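Local coordinates for N-terminal acetyltransferase-like protein (Chaetomium thermophilum, PDB 5NNP) that probably serves as the helical-repeat auxiliary subunit of a NatA-type N-terminal acetyltransferase, binding other protein chains of the complex and supporting acetyl transfer to protein N-termini, at residues H187-L192 with C218-A223; P323-N328 with L375-Q380; N502-L507 with K647-K652. All blocks are in the same frame, centred on the assembly; numbering follows the deposited sequence.

All three contacts lie in the large helical region assigned to the NatA auxiliary-subunit family, and they follow one another in series along the chain. Contact 1 sets helix 185-200 against the turn entering helix 221-234, contact 2 joins the short helix 325-329 to helix 369-381, and contact 3 packs helix 503-523 against helix 646-649. Their centres are about 43 Å (contacts 1 and 2), about 44 Å (2 and 3) and about 52 Å (1 and 3) apart, and none touches another. Contacts 1 and 3 fall on opposite sides of the chain's centre. Other protein chains reach contacts 1 and 2 but not contact 3, consistent with a scaffold that binds partners along part of its length.

Contact 1: residues H187-L192 with C218-A223; sequences HSEALL and CLDRLA
Ser188 meets Cys218 and Leu219 where helix 185-200 of this TPR-like, all-helical fold faces the turn that leads into helix 221-234. The serine OG is anti to its backbone N (chi1 173°) and receives the N-H of Leu219, with Leu219 N and Ser188 OG 3.1 Å apart and the bond nearly straight at 162°. A short hydroxyl suits the place: the CA atoms of Ser188 and Cys218 are just 5.1 Å apart, and the turn amide needs an acceptor before the next helix begins. The carbonyl of Leu219 is hydrogen-bonded to a polar side chain of another protein chain, so both the N-H and the carbonyl of Leu219 are paired.

Glu189 reaches the turn through its longer, bent chain. A water donates to Glu189 OE2 at 2.7 Å and accepts from Asp220 N, linking the carboxylate to the turn backbone. Two acidic groups come near each other here, Glu189 OE2 lying 4.2 Å from Asp220 OD2. Arg538 forms salt bridges with both residues, through Glu189 OE1 and Asp220 OD2, which would offset their repulsion in this buried setting.

Leu191 brings its CB up to Cys218 SG from the side turned away from the cysteine CB, while Leu192 divides its two methyls between partners. Its CD2 rests 3.9 Å from Cys218 SG. Its CD1 lies 3.7 Å from Asp220 CB and 4.1 Å from Ala223 CB. The compact, weakly polar thiol and the single methyl of alanine both suit such close apolar packing. Asp220, a residue able to accept from a helix start, occupies the N-cap position: its OD1 takes a weak capping bond from Ala223 N, 3.4 Å away.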
ATOM      1  N   HIS A 187       9.274  25.066  -7.504  1.00 37.45           N
ATOM      2  CA  HIS A 187       9.744  25.165  -8.878  1.00 36.89           C
ATOM      3  C   HIS A 187      10.537  23.925  -9.280  1.00 34.06           C
ATOM      4  O   HIS A 187      10.353  23.404 -10.376  1.00 36.11           O
ATOM      5  CB  HIS A 187      10.581  26.425  -9.073  1.00 40.76           C
ATOM      6  CG  HIS A 187      11.027  26.636 -10.482  1.00 39.64           C
ATOM      7  ND1 HIS A 187      10.147  26.927 -11.503  1.00 45.17           N
ATOM      8  CD2 HIS A 187      12.256  26.587 -11.045  1.00 39.71           C
ATOM      9  CE1 HIS A 187      10.819  27.048 -12.634  1.00 51.28           C
ATOM     10  NE2 HIS A 187      12.102  26.846 -12.383  1.00 48.13           N
ATOM     11  N   SER A 188      11.395  23.441  -8.387  1.00 32.55           N
ATOM     12  CA  SER A 188      12.174  22.222  -8.641  1.00 34.61           C
ATOM     13  C   SER A 188      11.291  21.005  -8.936  1.00 33.30           C
ATOM     14  O   SER A 188      11.498  20.294  -9.924  1.00 37.84           O
ATOM     15  CB  SER A 188      13.079  21.918  -7.453  1.00 37.57           C
ATOM     16  OG  SER A 188      13.706  20.659  -7.611  1.00 44.16           O
ATOM     17  N   GLU A 189      10.315  20.775  -8.067  1.00 30.46           N
ATOM     18  CA  GLU A 189       9.331  19.721  -8.255  1.00 34.50           C
ATOM     19  C   GLU A 189       8.502  19.900  -9.520  1.00 37.61           C
ATOM     20  O   GLU A 189       8.163  18.917 -10.180  1.00 31.04           O
ATOM     21  CB  GLU A 189       8.411  19.648  -7.035  1.00 35.95           C
ATOM     22  CG  GLU A 189       9.085  19.001  -5.833  1.00 42.85           C
ATOM     23  CD  GLU A 189       9.564  17.584  -6.126  1.00 43.17           C
ATOM     24  OE1 GLU A 189       8.752  16.762  -6.597  1.00 38.95           O
ATOM     25  OE2 GLU A 189      10.758  17.298  -5.892  1.00 46.38           O
ATOM     26  N   ALA A 190       8.188  21.153  -9.860  1.00 33.66           N
ATOM     27  CA  ALA A 190       7.419  21.428 -11.062  1.00 31.12           C
ATOM     28  C   ALA A 190       8.208  21.071 -12.316  1.00 30.13           C
ATOM     29  O   ALA A 190       7.632  20.595 -13.288  1.00 31.56           O
ATOM     30  CB  ALA A 190       6.986  22.879 -11.108  1.00 25.76           C
ATOM     31  N   LEU A 191       9.520  21.305 -12.296  1.00 30.24           N
ATOM     32  CA  LEU A 191      10.378  20.929 -13.420  1.00 30.53           C
ATOM     33  C   LEU A 191      10.423  19.404 -13.598  1.00 41.22           C
ATOM     34  O   LEU A 191      10.301  18.898 -14.716  1.00 43.88           O
ATOM     35  CB  LEU A 191      11.782  21.478 -13.227  1.00 31.76           C
ATOM     36  CG  LEU A 191      11.952  22.994 -13.374  1.00 39.33           C
ATOM     37  CD1 LEU A 191      13.257  23.445 -12.760  1.00 34.50           C
ATOM     38  CD2 LEU A 191      11.871  23.436 -14.834  1.00 35.16           C
ATOM     39  N   LEU A 192      10.562  18.662 -12.502  1.00 31.80           N
ATOM     40  CA  LEU A 192      10.644  17.221 -12.635  1.00 32.04           C
ATOM     41  C   LEU A 192       9.309  16.629 -13.100  1.00 32.34           C
ATOM     42  O   LEU A 192       9.275  15.703 -13.913  1.00 34.62           O
ATOM     43  CB  LEU A 192      11.081  16.592 -11.320  1.00 37.66           C
ATOM     44  CG  LEU A 192      12.511  16.891 -10.848  1.00 39.33           C
ATOM     45  CD1 LEU A 192      12.758  16.248  -9.480  1.00 41.26           C
ATOM     46  CD2 LEU A 192      13.573  16.430 -11.856  1.00 32.85           C
ATOM     47  N   CYS A 218      17.959  20.345  -9.812  1.00 45.33           N
ATOM     48  CA  CYS A 218      16.799  20.064  -8.963  1.00 43.77           C
ATOM     49  C   CYS A 218      17.225  19.425  -7.641  1.00 41.37           C
ATOM     50  O   CYS A 218      18.261  18.773  -7.565  1.00 42.10           O
ATOM     51  CB  CYS A 218      15.801  19.165  -9.689  1.00 46.97           C
ATOM     52  SG  CYS A 218      15.061  19.946 -11.148  1.00 36.51           S
ATOM     53  N   LEU A 219      16.424  19.631  -6.600  1.00 42.46           N
ATOM     54  CA  LEU A 219      16.785  19.234  -5.243  1.00 40.05           C
ATOM     55  C   LEU A 219      16.613  17.732  -5.011  1.00 42.04           C
ATOM     56  O   LEU A 219      17.318  17.131  -4.206  1.00 40.56           O
ATOM     57  CB  LEU A 219      15.958  20.029  -4.232  1.00 34.23           C
ATOM     58  CG  LEU A 219      16.172  21.546  -4.357  1.00 34.59           C
ATOM     59  CD1 LEU A 219      15.297  22.330  -3.405  1.00 29.63           C
ATOM     60  CD2 LEU A 219      17.606  21.904  -4.145  1.00 30.33           C
ATOM     61  N   ASP A 220      15.670  17.129  -5.722  1.00 36.63           N
ATOM     62  CA  ASP A 220      15.472  15.697  -5.644  1.00 33.06           C
ATOM     63  C   ASP A 220      16.588  14.999  -6.423  1.00 33.08           C
ATOM     64  O   ASP A 220      16.424  14.667  -7.596  1.00 37.38           O
ATOM     65  CB  ASP A 220      14.086  15.329  -6.188  1.00 35.28           C
ATOM     66  CG  ASP A 220      13.721  13.871  -5.938  1.00 39.19           C
ATOM     67  OD1 ASP A 220      14.617  13.081  -5.579  1.00 35.82           O
ATOM     68  OD2 ASP A 220      12.537  13.510  -6.114  1.00 41.02           O
ATOM     69  N   ARG A 221      17.721  14.776  -5.763  1.00 35.06           N
ATOM     70  CA  ARG A 221      18.933  14.323  -6.447  1.00 37.18           C
ATOM     71  C   ARG A 221      18.814  12.911  -7.035  1.00 44.57           C
ATOM     72  O   ARG A 221      19.260  12.655  -8.159  1.00 46.05           O
ATOM     73  CB  ARG A 221      20.131  14.388  -5.494  1.00 45.60           C
ATOM     74  CG  ARG A 221      20.614  15.812  -5.160  1.00 47.05           C
ATOM     75  CD  ARG A 221      20.857  16.679  -6.390  1.00 50.56           C
ATOM     76  NE  ARG A 221      21.786  16.095  -7.359  1.00 64.28           N
ATOM     77  CZ  ARG A 221      21.819  16.428  -8.653  1.00 71.37           C
ATOM     78  NH1 ARG A 221      20.968  17.340  -9.133  1.00 56.91           N
ATOM     79  NH2 ARG A 221      22.694  15.842  -9.472  1.00 81.18           N
ATOM     80  N   LEU A 222      18.207  11.997  -6.282  1.00 43.48           N
ATOM     81  CA  LEU A 222      18.011  10.627  -6.751  1.00 40.65           C
ATOM     82  C   LEU A 222      17.154  10.553  -8.023  1.00 42.41           C
ATOM     83  O   LEU A 222      17.399   9.734  -8.917  1.00 46.62           O
ATOM     84  CB  LEU A 222      17.372   9.783  -5.650  1.00 39.80           C
ATOM     85  CG  LEU A 222      17.024   8.346  -6.036  1.00 43.94           C
ATOM     86  CD1 LEU A 222      18.289   7.525  -6.237  1.00 47.34           C
ATOM     87  CD2 LEU A 222      16.110   7.695  -5.001  1.00 38.33           C
ATOM     88  N   ALA A 223      16.138  11.404  -8.094  1.00 32.03           N
ATOM     89  CA  ALA A 223      15.263  11.422  -9.247  1.00 30.65           C
ATOM     90  C   ALA A 223      16.033  11.824 -10.502  1.00 40.72           C
ATOM     91  O   ALA A 223      15.913  11.174 -11.545  1.00 43.08           O
ATOM     92  CB  ALA A 223      14.108  12.359  -9.011  1.00 30.00           C
TER
HETATM   93  O   HOH W   1      13.096  18.602  -6.518  1.00 40.97           O

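Contact 2: residues P323-N328 with L375-Q380; sequences PSTFAN and LYYLAQ
Phe326 and Tyr377 form a T-shaped pair in which the phenylalanine edge is directed at the tyrosine face. Their centroids are 5.2 Å apart and the planes stand at 69°. The leading atom is Phe326 CD1, 3.6 Å from Tyr377 CZ and displaced toward the rim of that ring. Phe326 CG, anti to the backbone N (chi1 -177°), lies on the side of helix 369-381. Gln380 covers one face of the same phenyl group: its CB sits 4.2 Å from the Phe326 centroid, close to the ring normal, as a CH-pi contact. An aromatic residue suits this position because it offers an edge to one partner and a face to the other.

Beyond CG the Gln380 chain is extended, and its amide supplies what a hydrocarbon could not. A water donates to Gln380 OE1 at 3.0 Å and to Pro323 O, and accepts from Ala327 N, tying the loop and the short helix to helix 369-381, whose residues 375-380 fall in a predicted TPR repeat.

Tyr377 OH bonds to Tyr333 OH, and Tyr333 and Tyr384 meet Phe326 edge-to-face. Helix 336-352 touches Tyr377 through Leu342, helix 303-320 lies against Thr325, and helix 408-421 reaches Pro323, Tyr376 and Gln380.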
ATOM      1  N   PRO A 323      21.817 -14.598  12.732  1.00 49.09           N
ATOM      2  CA  PRO A 323      20.717 -15.565  12.613  1.00 45.12           C
ATOM      3  C   PRO A 323      19.874 -15.420  11.327  1.00 43.62           C
ATOM      4  O   PRO A 323      19.110 -16.341  11.039  1.00 38.27           O
ATOM      5  CB  PRO A 323      19.868 -15.266  13.850  1.00 43.70           C
ATOM      6  CG  PRO A 323      20.064 -13.789  14.065  1.00 42.12           C
ATOM      7  CD  PRO A 323      21.503 -13.519  13.691  1.00 45.76           C
ATOM      8  N   SER A 324      20.008 -14.311  10.587  1.00 36.60           N
ATOM      9  CA  SER A 324      19.235 -14.110   9.359  1.00 32.27           C
ATOM     10  C   SER A 324      19.966 -14.565   8.092  1.00 40.67           C
ATOM     11  O   SER A 324      19.584 -14.208   6.974  1.00 41.41           O
ATOM     12  CB  SER A 324      18.872 -12.639   9.211  1.00 38.89           C
ATOM     13  OG  SER A 324      18.324 -12.138  10.407  1.00 55.70           O
ATOM     14  N   THR A 325      21.034 -15.332   8.263  1.00 37.91           N
ATOM     15  CA  THR A 325      21.842 -15.738   7.126  1.00 35.07           C
ATOM     16  C   THR A 325      21.023 -16.575   6.133  1.00 41.30           C
ATOM     17  O   THR A 325      21.013 -16.310   4.929  1.00 33.23           O
ATOM     18  CB  THR A 325      23.076 -16.523   7.596  1.00 38.71           C
ATOM     19  OG1 THR A 325      23.894 -15.665   8.411  1.00 47.37           O
ATOM     20  CG2 THR A 325      23.878 -17.041   6.412  1.00 29.72           C
ATOM     21  N   PHE A 326      20.327 -17.591   6.631  1.00 44.89           N
ATOM     22  CA  PHE A 326      19.511 -18.404   5.741  1.00 42.74           C
ATOM     23  C   PHE A 326      18.498 -17.560   4.941  1.00 43.76           C
ATOM     24  O   PHE A 326      18.376 -17.721   3.727  1.00 38.03           O
ATOM     25  CB  PHE A 326      18.772 -19.488   6.514  1.00 37.70           C
ATOM     26  CG  PHE A 326      17.980 -20.399   5.637  1.00 44.35           C
ATOM     27  CD1 PHE A 326      18.586 -21.488   5.018  1.00 48.41           C
ATOM     28  CD2 PHE A 326      16.639 -20.159   5.392  1.00 41.02           C
ATOM     29  CE1 PHE A 326      17.865 -22.329   4.191  1.00 39.00           C
ATOM     30  CE2 PHE A 326      15.912 -21.002   4.561  1.00 42.08           C
ATOM     31  CZ  PHE A 326      16.529 -22.088   3.964  1.00 40.28           C
ATOM     32  N   ALA A 327      17.789 -16.662   5.619  1.00 39.55           N
ATOM     33  CA  ALA A 327      16.750 -15.858   4.972  1.00 39.86           C
ATOM     34  C   ALA A 327      17.314 -14.996   3.841  1.00 42.08           C
ATOM     35  O   ALA A 327      16.629 -14.691   2.882  1.00 45.82           O
ATOM     36  CB  ALA A 327      16.052 -14.989   5.989  1.00 31.25           C
ATOM     37  N   ASN A 328      18.580 -14.627   3.975  1.00 42.21           N
ATOM     38  CA  ASN A 328      19.269 -13.801   3.005  1.00 39.23           C
ATOM     39  C   ASN A 328      19.759 -14.625   1.810  1.00 47.14           C
ATOM     40  O   ASN A 328      20.143 -14.073   0.781  1.00 52.05           O
ATOM     41  CB  ASN A 328      20.446 -13.089   3.679  1.00 33.73           C
ATOM     42  CG  ASN A 328      20.868 -11.823   2.952  1.00 46.84           C
ATOM     43  OD1 ASN A 328      20.029 -11.034   2.507  1.00 50.24           O
ATOM     44  ND2 ASN A 328      22.180 -11.624   2.825  1.00 45.64           N
ATOM     45  N   LEU A 375      24.502 -24.150  13.163  1.00 35.28           N
ATOM     46  CA  LEU A 375      23.520 -25.166  13.522  1.00 37.43           C
ATOM     47  C   LEU A 375      22.125 -24.633  13.204  1.00 43.46           C
ATOM     48  O   LEU A 375      21.264 -25.357  12.704  1.00 50.99           O
ATOM     49  CB  LEU A 375      23.637 -25.565  15.003  1.00 35.82           C
ATOM     50  CG  LEU A 375      24.876 -26.365  15.442  1.00 37.21           C
ATOM     51  CD1 LEU A 375      24.908 -26.493  16.957  1.00 36.39           C
ATOM     52  CD2 LEU A 375      24.923 -27.758  14.805  1.00 37.28           C
ATOM     53  N   TYR A 376      21.916 -23.353  13.480  1.00 38.84           N
ATOM     54  CA  TYR A 376      20.645 -22.700  13.186  1.00 38.57           C
ATOM     55  C   TYR A 376      20.372 -22.613  11.690  1.00 39.28           C
ATOM     56  O   TYR A 376      19.215 -22.701  11.262  1.00 37.20           O
ATOM     57  CB  TYR A 376      20.613 -21.297  13.785  1.00 39.82           C
ATOM     58  CG  TYR A 376      19.287 -20.603  13.611  1.00 39.54           C
ATOM     59  CD1 TYR A 376      18.129 -21.134  14.155  1.00 35.48           C
ATOM     60  CD2 TYR A 376      19.192 -19.408  12.918  1.00 39.42           C
ATOM     61  CE1 TYR A 376      16.913 -20.498  14.007  1.00 33.26           C
ATOM     62  CE2 TYR A 376      17.979 -18.768  12.760  1.00 36.55           C
ATOM     63  CZ  TYR A 376      16.844 -19.318  13.307  1.00 33.70           C
ATOM     64  OH  TYR A 376      15.637 -18.684  13.157  1.00 37.02           O
ATOM     65  N   TYR A 377      21.428 -22.420  10.898  1.00 40.68           N
ATOM     66  CA  TYR A 377      21.275 -22.383   9.444  1.00 42.98           C
ATOM     67  C   TYR A 377      20.817 -23.750   8.961  1.00 45.59           C
ATOM     68  O   TYR A 377      19.933 -23.869   8.103  1.00 46.27           O
ATOM     69  CB  TYR A 377      22.574 -21.993   8.733  1.00 34.93           C
ATOM     70  CG  TYR A 377      22.424 -21.910   7.222  1.00 41.17           C
ATOM     71  CD1 TYR A 377      22.463 -23.058   6.424  1.00 44.13           C
ATOM     72  CD2 TYR A 377      22.244 -20.688   6.591  1.00 36.86           C
ATOM     73  CE1 TYR A 377      22.327 -22.977   5.046  1.00 37.96           C
ATOM     74  CE2 TYR A 377      22.107 -20.598   5.225  1.00 34.46           C
ATOM     75  CZ  TYR A 377      22.147 -21.742   4.456  1.00 38.11           C
ATOM     76  OH  TYR A 377      22.010 -21.634   3.086  1.00 41.89           O
ATOM     77  N   LEU A 378      21.438 -24.784   9.510  1.00 37.69           N
ATOM     78  CA  LEU A 378      21.110 -26.131   9.100  1.00 35.96           C
ATOM     79  C   LEU A 378      19.688 -26.485   9.531  1.00 40.58           C
ATOM     80  O   LEU A 378      18.986 -27.214   8.829  1.00 40.71           O
ATOM     81  CB  LEU A 378      22.122 -27.117   9.665  1.00 37.30           C
ATOM     82  CG  LEU A 378      23.457 -27.106   8.926  1.00 40.56           C
ATOM     83  CD1 LEU A 378      24.558 -27.715   9.774  1.00 39.45           C
ATOM     84  CD2 LEU A 378      23.315 -27.834   7.596  1.00 41.72           C
ATOM     85  N   ALA A 379      19.258 -25.951  10.673  1.00 38.22           N
ATOM     86  CA  ALA A 379      17.920 -26.235  11.180  1.00 40.58           C
ATOM     87  C   ALA A 379      16.902 -25.714  10.191  1.00 45.56           C
ATOM     88  O   ALA A 379      15.921 -26.384   9.861  1.00 49.17           O
ATOM     89  CB  ALA A 379      17.710 -25.603  12.529  1.00 44.10           C
ATOM     90  N   GLN A 380      17.164 -24.515   9.699  1.00 42.39           N
ATOM     91  CA  GLN A 380      16.258 -23.862   8.783  1.00 44.25           C
ATOM     92  C   GLN A 380      16.317 -24.474   7.395  1.00 48.75           C
ATOM     93  O   GLN A 380      15.293 -24.595   6.729  1.00 55.72           O
ATOM     94  CB  GLN A 380      16.562 -22.369   8.735  1.00 36.36           C
ATOM     95  CG  GLN A 380      16.034 -21.676   9.956  1.00 37.01           C
ATOM     96  CD  GLN A 380      16.242 -20.207   9.906  1.00 48.85           C
ATOM     97  OE1 GLN A 380      17.377 -19.721   9.889  1.00 60.43           O
ATOM     98  NE2 GLN A 380      15.148 -19.472   9.873  1.00 46.50           N
TER
HETATM   99  O   HOH W   2      17.734 -16.991   8.651  1.00 41.66           O

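Contact 3: residues N502-L507 with K647-K652; sequences NTALAL and KLAATK
Leu507 and Leu648 both hold CG anti to their own carbonyl carbon, beside the backbone N (chi1 -74° and -60°), a torsion that suits leucine on a helix. From there Leu507 extends CD1 to within 3.9 Å of Leu648 CB. The same methyl lies 3.8 Å from Leu648 O, so it touches the Leu648 carbonyl as well as that residue's side chain.

Alongside the leucines, Ala649 directs its methyl at the backbone and flank of Ala504. Ala649 CB is 3.9 Å from Ala504 CA and 4.0 Å from Ala504 CB, and the two CA atoms are only 4.9 Å apart. Methyl side chains on both segments permit so near an approach of the backbones.

The arrangement is helix-to-helix packing in an all-helical repeat fold: the first turn of the long helix 503-523 receives a short helix that comes some 140 residues later in the chain. Helix 554-572 packs on the first segment too, with Leu566 and Tyr567 touching Leu507 and Met570 touching Thr503.

Asn502, a favoured N-cap residue, accepts from Leu505 N through OD1 at 3.3 Å, the donor lying well above the amide carbonyl plane. At the start of 647-652, Lys647 N donates to Asp642 OD1, a few residues before that segment.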
ATOM      1  N   ASN A 502     -18.235 -20.392  14.052  1.00 53.83           N
ATOM      2  CA  ASN A 502     -18.839 -19.124  14.462  1.00 55.37           C
ATOM      3  C   ASN A 502     -19.025 -18.173  13.279  1.00 57.71           C
ATOM      4  O   ASN A 502     -18.290 -17.187  13.131  1.00 56.02           O
ATOM      5  CB  ASN A 502     -17.994 -18.448  15.549  1.00 55.11           C
ATOM      6  CG  ASN A 502     -18.785 -17.424  16.360  1.00 52.05           C
ATOM      7  OD1 ASN A 502     -19.682 -16.763  15.838  1.00 56.06           O
ATOM      8  ND2 ASN A 502     -18.452 -17.290  17.641  1.00 51.73           N
ATOM      9  N   THR A 503     -20.023 -18.472  12.450  1.00 53.37           N
ATOM     10  CA  THR A 503     -20.288 -17.703  11.236  1.00 54.61           C
ATOM     11  C   THR A 503     -20.417 -16.209  11.519  1.00 51.06           C
ATOM     12  O   THR A 503     -19.989 -15.387  10.720  1.00 52.37           O
ATOM     13  CB  THR A 503     -21.571 -18.209  10.540  1.00 56.87           C
ATOM     14  OG1 THR A 503     -21.527 -19.637  10.467  1.00 66.15           O
ATOM     15  CG2 THR A 503     -21.696 -17.662   9.132  1.00 51.37           C
ATOM     16  N   ALA A 504     -20.991 -15.868  12.667  1.00 52.65           N
ATOM     17  CA  ALA A 504     -21.234 -14.473  13.011  1.00 56.47           C
ATOM     18  C   ALA A 504     -19.938 -13.677  13.132  1.00 58.15           C
ATOM     19  O   ALA A 504     -19.791 -12.650  12.475  1.00 55.21           O
ATOM     20  CB  ALA A 504     -22.036 -14.376  14.299  1.00 55.48           C
ATOM     21  N   LEU A 505     -19.000 -14.142  13.962  1.00 52.42           N
ATOM     22  CA  LEU A 505     -17.767 -13.387  14.185  1.00 42.51           C
ATOM     23  C   LEU A 505     -16.836 -13.496  12.987  1.00 49.87           C
ATOM     24  O   LEU A 505     -16.041 -12.594  12.718  1.00 55.06           O
ATOM     25  CB  LEU A 505     -17.042 -13.866  15.437  1.00 44.15           C
ATOM     26  CG  LEU A 505     -17.710 -13.663  16.788  1.00 45.96           C
ATOM     27  CD1 LEU A 505     -16.843 -14.343  17.823  1.00 44.38           C
ATOM     28  CD2 LEU A 505     -17.920 -12.185  17.121  1.00 41.83           C
ATOM     29  N   ALA A 506     -16.926 -14.606  12.270  1.00 54.64           N
ATOM     30  CA  ALA A 506     -16.148 -14.749  11.053  1.00 54.25           C
ATOM     31  C   ALA A 506     -16.543 -13.658  10.054  1.00 54.33           C
ATOM     32  O   ALA A 506     -15.684 -12.947   9.537  1.00 47.88           O
ATOM     33  CB  ALA A 506     -16.342 -16.128  10.457  1.00 54.59           C
ATOM     34  N   LEU A 507     -17.846 -13.515   9.797  1.00 52.90           N
ATOM     35  CA  LEU A 507     -18.312 -12.511   8.839  1.00 51.64           C
ATOM     36  C   LEU A 507     -17.969 -11.096   9.319  1.00 52.73           C
ATOM     37  O   LEU A 507     -17.554 -10.235   8.527  1.00 41.62           O
ATOM     38  CB  LEU A 507     -19.822 -12.640   8.599  1.00 53.58           C
ATOM     39  CG  LEU A 507     -20.348 -13.798   7.743  1.00 50.29           C
ATOM     40  CD1 LEU A 507     -21.848 -13.824   7.789  1.00 51.51           C
ATOM     41  CD2 LEU A 507     -19.884 -13.698   6.307  1.00 40.78           C
ATOM     42  N   LYS A 647     -26.430 -10.116  13.024  1.00 54.54           N
ATOM     43  CA  LYS A 647     -27.307  -9.749  11.916  1.00 58.58           C
ATOM     44  C   LYS A 647     -26.722 -10.214  10.581  1.00 60.32           C
ATOM     45  O   LYS A 647     -27.462 -10.622   9.685  1.00 57.61           O
ATOM     46  CB  LYS A 647     -27.563  -8.242  11.911  1.00 59.48           C
ATOM     47  CG  LYS A 647     -28.171  -7.745  13.226  1.00 74.65           C
ATOM     48  CD  LYS A 647     -28.589  -6.277  13.178  1.00 78.97           C
ATOM     49  CE  LYS A 647     -29.140  -5.812  14.532  1.00 79.27           C
ATOM     50  NZ  LYS A 647     -29.701  -4.420  14.476  1.00 80.67           N
ATOM     51  N   LEU A 648     -25.395 -10.182  10.459  1.00 58.02           N
ATOM     52  CA  LEU A 648     -24.727 -10.713   9.268  1.00 53.65           C
ATOM     53  C   LEU A 648     -25.041 -12.189   9.034  1.00 61.04           C
ATOM     54  O   LEU A 648     -25.435 -12.596   7.940  1.00 59.74           O
ATOM     55  CB  LEU A 648     -23.225 -10.519   9.383  1.00 47.31           C
ATOM     56  CG  LEU A 648     -22.863  -9.045   9.503  1.00 52.65           C
ATOM     57  CD1 LEU A 648     -21.380  -8.864   9.848  1.00 45.03           C
ATOM     58  CD2 LEU A 648     -23.246  -8.317   8.212  1.00 40.23           C
ATOM     59  N   ALA A 649     -24.864 -12.990  10.078  1.00 67.47           N
ATOM     60  CA  ALA A 649     -25.080 -14.429   9.990  1.00 62.72           C
ATOM     61  C   ALA A 649     -26.540 -14.763   9.725  1.00 64.03           C
ATOM     62  O   ALA A 649     -26.838 -15.792   9.128  1.00 73.35           O
ATOM     63  CB  ALA A 649     -24.607 -15.104  11.256  1.00 62.58           C
ATOM     64  N   ALA A 650     -27.443 -13.886  10.152  1.00 62.08           N
ATOM     65  CA  ALA A 650     -28.879 -14.157  10.073  1.00 56.99           C
ATOM     66  C   ALA A 650     -29.489 -13.700   8.751  1.00 66.36           C
ATOM     67  O   ALA A 650     -30.694 -13.511   8.653  1.00 61.30           O
ATOM     68  CB  ALA A 650     -29.596 -13.489  11.228  1.00 56.31           C
ATOM     69  N   THR A 651     -28.653 -13.515   7.736  1.00 64.06           N
ATOM     70  CA  THR A 651     -29.117 -12.966   6.470  1.00 63.21           C
ATOM     71  C   THR A 651     -30.055 -13.939   5.750  1.00 65.04           C
ATOM     72  O   THR A 651     -29.934 -15.152   5.879  1.00 64.24           O
ATOM     73  CB  THR A 651     -27.920 -12.602   5.548  1.00 62.43           C
ATOM     74  OG1 THR A 651     -28.396 -12.007   4.331  1.00 64.40           O
ATOM     75  CG2 THR A 651     -27.076 -13.835   5.232  1.00 58.99           C
ATOM     76  N   LYS A 652     -31.006 -13.394   5.003  1.00 72.25           N
ATOM     77  CA  LYS A 652     -31.875 -14.209   4.161  1.00 69.22           C
ATOM     78  C   LYS A 652     -31.324 -14.254   2.735  1.00 70.21           C
ATOM     79  O   LYS A 652     -31.711 -15.105   1.939  1.00 74.19           O
ATOM     80  CB  LYS A 652     -33.303 -13.664   4.176  1.00 60.37           C
ATOM     81  CG  LYS A 652     -33.953 -13.683   5.558  1.00 82.09           C
ATOM     82  CD  LYS A 652     -34.055 -15.105   6.131  1.00 86.24           C
ATOM     83  CE  LYS A 652     -34.695 -15.111   7.519  1.00 86.78           C
ATOM     84  NZ  LYS A 652     -35.149 -16.473   7.937  1.00 90.09           N
TER